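PDB 3IWT: molybdopterin biosynthesis protein MoaB from Sulfolobus tokodaii, which probably takes part in molybdenum cofactor biosynthesis, where its MogA/MoaB-family fold is expected to bind molybdopterin. Local coordinates for residues 17-22 with 80-85. Numbering follows the deposited sequence. Where two conformers were deposited one is given.
Sequences NFYVIT and DEVDVI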
ATOM      1  N   ASN A  17      17.957  -6.795  27.445  1.00 45.76           N
ATOM      2  CA  ASN A  17      18.519  -5.440  27.355  1.00 45.25           C
ATOM      3  C   ASN A  17      17.588  -4.479  26.591  1.00 44.44           C
ATOM      4  O   ASN A  17      17.207  -4.727  25.427  1.00 44.07           O
ATOM      5  CB  ASN A  17      19.866  -5.471  26.651  1.00 44.90           C
ATOM      6  CG  ASN A  17      20.918  -6.307  27.370  1.00 44.48           C
ATOM      7  OD1 ASN A  17      21.733  -6.968  26.721  1.00 47.77           O
ATOM      8  ND2 ASN A  17      20.954  -6.230  28.668  1.00 38.72           N
ATOM      9  N   PHE A  18      17.246  -3.371  27.232  1.00 44.34           N
ATOM     10  CA  PHE A  18      16.270  -2.413  26.699  1.00 44.18           C
ATOM     11  C   PHE A  18      16.945  -1.076  26.446  1.00 44.31           C
ATOM     12  O   PHE A  18      17.824  -0.665  27.210  1.00 45.26           O
ATOM     13  CB  PHE A  18      15.121  -2.208  27.690  1.00 44.66           C
ATOM     14  CG  PHE A  18      14.171  -3.367  27.775  1.00 44.39           C
ATOM     15  CD1 PHE A  18      14.545  -4.521  28.415  1.00 45.45           C
ATOM     16  CD2 PHE A  18      12.905  -3.300  27.176  1.00 46.79           C
ATOM     17  CE1 PHE A  18      13.688  -5.599  28.519  1.00 46.84           C
ATOM     18  CE2 PHE A  18      12.020  -4.383  27.274  1.00 46.63           C
ATOM     19  CZ  PHE A  18      12.433  -5.543  27.925  1.00 44.38           C
ATOM     20  N   TYR A  19      16.522  -0.402  25.372  1.00 43.72           N
ATOM     21  CA  TYR A  19      16.902   0.971  25.098  1.00 43.43           C
ATOM     22  C   TYR A  19      15.628   1.822  25.127  1.00 43.22           C
ATOM     23  O   TYR A  19      14.625   1.478  24.485  1.00 43.50           O
ATOM     24  CB  TYR A  19      17.552   1.061  23.720  1.00 43.78           C
ATOM     25  CG  TYR A  19      18.302   2.332  23.444  1.00 43.45           C
ATOM     26  CD1 TYR A  19      19.689   2.317  23.327  1.00 44.47           C
ATOM     27  CD2 TYR A  19      17.638   3.533  23.269  1.00 43.69           C
ATOM     28  CE1 TYR A  19      20.396   3.467  23.021  1.00 45.35           C
ATOM     29  CE2 TYR A  19      18.328   4.693  23.010  1.00 43.92           C
ATOM     30  CZ  TYR A  19      19.712   4.653  22.877  1.00 45.92           C
ATOM     31  OH  TYR A  19      20.398   5.793  22.570  1.00 43.85           O
ATOM     32  N   VAL A  20      15.679   2.941  25.850  1.00 42.96           N
ATOM     33  CA  VAL A  20      14.474   3.740  26.095  1.00 43.32           C
ATOM     34  C   VAL A  20      14.593   5.077  25.363  1.00 43.25           C
ATOM     35  O   VAL A  20      15.597   5.769  25.505  1.00 43.95           O
ATOM     36  CB  VAL A  20      14.225   3.987  27.600  1.00 43.24           C
ATOM     37  CG1 VAL A  20      12.947   4.813  27.835  1.00 43.46           C
ATOM     38  CG2 VAL A  20      14.127   2.658  28.354  1.00 44.49           C
ATOM     39  N   ILE A  21      13.559   5.449  24.620  1.00 42.23           N
ATOM     40  CA  ILE A  21      13.583   6.708  23.867  1.00 42.78           C
ATOM     41  C   ILE A  21      12.393   7.579  24.246  1.00 42.74           C
ATOM     42  O   ILE A  21      11.229   7.164  24.125  1.00 43.85           O
ATOM     43  CB  ILE A  21      13.596   6.475  22.342  1.00 42.88           C
ATOM     44  CG1 ILE A  21      14.767   5.583  21.919  1.00 42.54           C
ATOM     45  CG2 ILE A  21      13.615   7.828  21.560  1.00 42.38           C
ATOM     46  CD1 ILE A  21      14.724   5.195  20.422  1.00 41.09           C
ATOM     47  N   THR A  22      12.660   8.791  24.704  1.00 42.24           N
ATOM     48  CA  THR A  22      11.565   9.702  25.049  1.00 43.20           C
ATOM     49  C   THR A  22      11.417  10.702  23.920  1.00 43.70           C
ATOM     50  O   THR A  22      12.387  11.321  23.525  1.00 43.50           O
ATOM     51  CB  THR A  22      11.810  10.388  26.412  1.00 43.20           C
ATOM     52  OG1 THR A  22      11.760   9.387  27.425  1.00 44.29           O
ATOM     53  CG2 THR A  22      10.751  11.476  26.692  1.00 41.78           C
ATOM     54  N   ASP A  80      24.451  -3.956  19.136  1.00 44.63           N
ATOM     55  CA  ASP A  80      24.123  -5.377  19.030  0.50 44.78           C
ATOM     56  C   ASP A  80      23.465  -5.949  20.284  1.00 44.79           C
ATOM     57  O   ASP A  80      22.585  -6.813  20.181  1.00 44.65           O
ATOM     58  CB  ASP A  80      25.366  -6.180  18.725  0.50 45.26           C
ATOM     59  CG  ASP A  80      25.878  -5.943  17.329  0.50 44.83           C
ATOM     60  OD1 ASP A  80      25.206  -5.297  16.495  0.50 45.65           O
ATOM     61  OD2 ASP A  80      26.965  -6.437  17.086  0.50 45.19           O
ATOM     62  N   GLU A  81      23.875  -5.456  21.443  1.00 44.06           N
ATOM     63  CA  GLU A  81      23.375  -5.938  22.726  1.00 44.97           C
ATOM     64  C   GLU A  81      21.908  -5.557  22.991  1.00 44.29           C
ATOM     65  O   GLU A  81      21.242  -6.186  23.795  1.00 44.30           O
ATOM     66  CB  GLU A  81      24.270  -5.424  23.863  1.00 45.81           C
ATOM     67  CG  GLU A  81      25.704  -5.993  23.837  1.00 48.22           C
ATOM     68  CD  GLU A  81      26.652  -5.382  22.770  1.00 50.71           C
ATOM     69  OE1 GLU A  81      26.322  -4.370  22.111  1.00 49.53           O
ATOM     70  OE2 GLU A  81      27.790  -5.926  22.599  1.00 53.70           O
ATOM     71  N   VAL A  82      21.391  -4.546  22.301  1.00 44.22           N
ATOM     72  CA  VAL A  82      19.985  -4.152  22.502  1.00 43.40           C
ATOM     73  C   VAL A  82      19.051  -5.277  22.053  1.00 43.31           C
ATOM     74  O   VAL A  82      19.166  -5.768  20.929  1.00 44.09           O
ATOM     75  CB  VAL A  82      19.640  -2.814  21.777  1.00 43.55           C
ATOM     76  CG1 VAL A  82      18.111  -2.565  21.776  1.00 42.96           C
ATOM     77  CG2 VAL A  82      20.384  -1.640  22.426  1.00 42.48           C
ATOM     78  N   ASP A  83      18.127  -5.683  22.925  1.00 43.42           N
ATOM     79  CA  ASP A  83      17.085  -6.659  22.549  1.00 43.05           C
ATOM     80  C   ASP A  83      15.760  -6.002  22.170  1.00 42.60           C
ATOM     81  O   ASP A  83      15.063  -6.445  21.244  1.00 42.94           O
ATOM     82  CB  ASP A  83      16.850  -7.665  23.681  1.00 42.80           C
ATOM     83  CG  ASP A  83      18.095  -8.429  24.051  1.00 44.44           C
ATOM     84  OD1 ASP A  83      18.746  -8.958  23.139  1.00 44.86           O
ATOM     85  OD2 ASP A  83      18.430  -8.506  25.256  1.00 42.43           O
ATOM     86  N   VAL A  84      15.401  -4.956  22.905  1.00 42.64           N
ATOM     87  CA  VAL A  84      14.101  -4.317  22.763  1.00 42.59           C
ATOM     88  C   VAL A  84      14.310  -2.797  22.880  1.00 42.73           C
ATOM     89  O   VAL A  84      15.091  -2.318  23.737  1.00 42.84           O
ATOM     90  CB  VAL A  84      13.112  -4.763  23.882  1.00 41.57           C
ATOM     91  CG1 VAL A  84      11.716  -4.133  23.690  1.00 41.47           C
ATOM     92  CG2 VAL A  84      13.024  -6.297  24.011  1.00 41.33           C
ATOM     93  N   ILE A  85      13.583  -2.065  22.049  1.00 42.80           N
ATOM     94  CA  ILE A  85      13.522  -0.612  22.091  1.00 42.72           C
ATOM     95  C   ILE A  85      12.096  -0.231  22.471  1.00 42.96           C
ATOM     96  O   ILE A  85      11.143  -0.712  21.853  1.00 42.48           O
ATOM     97  CB  ILE A  85      13.872   0.028  20.728  1.00 43.10           C
ATOM     98  CG1 ILE A  85      15.290  -0.364  20.286  1.00 43.13           C
ATOM     99  CG2 ILE A  85      13.695   1.578  20.796  1.00 43.51           C
ATOM    100  CD1 ILE A  85      15.634  -0.092  18.790  1.00 42.03           C
TER
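Strand 17-23 meets the start of strand 84-88 in parallel register, F18 beside V84 and Y19 beside I85; the two are inner, neighbouring strands of the mixed sheet of this MoaB fold. The Y19 backbone N donates to V84 O (2.9 Å), nearly along the C=O axis. Packing is tightest between F18 and V84. The F18 ring, its CG anti to the carbonyl carbon (chi1 -73°), lies alongside V84, so that CE2 is 3.6 Å from V84 CB and CG2 of the valine sits over the ring face in a CH-pi contact; L49 of helix 40-51 and H54 also meet this ring. The opposite face is buried but less close: I21 CD1 reaches I85 CG2 at 3.8 Å, V82 CG2 approaches Y19 CD1 obliquely, and helix 66-77 covers the layer through F73, A76 and L77.

Toward the loop 80-83 the contact loosens: E81 is exposed and bends its carboxylate away, while N17 is partly exposed. Between this exposed end and the buried side chains, D83, the last loop residue before strand 84-88, secures the first residue of strand 17-23. D83 OD2 accepts the backbone N-H of N17 (N to OD2 2.8 Å) in an almost straight bond (175°) through its anti lone pair, and D83 N donates to N17 O at 2.8 Å, a carbonyl that V84 N also grips. An alanine in place of D83 would remove both carboxylate bonds, to N17 N and R177, and would probably leave the start of strand 17-23 less firmly held. Because OD1 forms a salt bridge with R177 while OD2 takes a backbone N-H, the buried carboxylate is probably kept ionised.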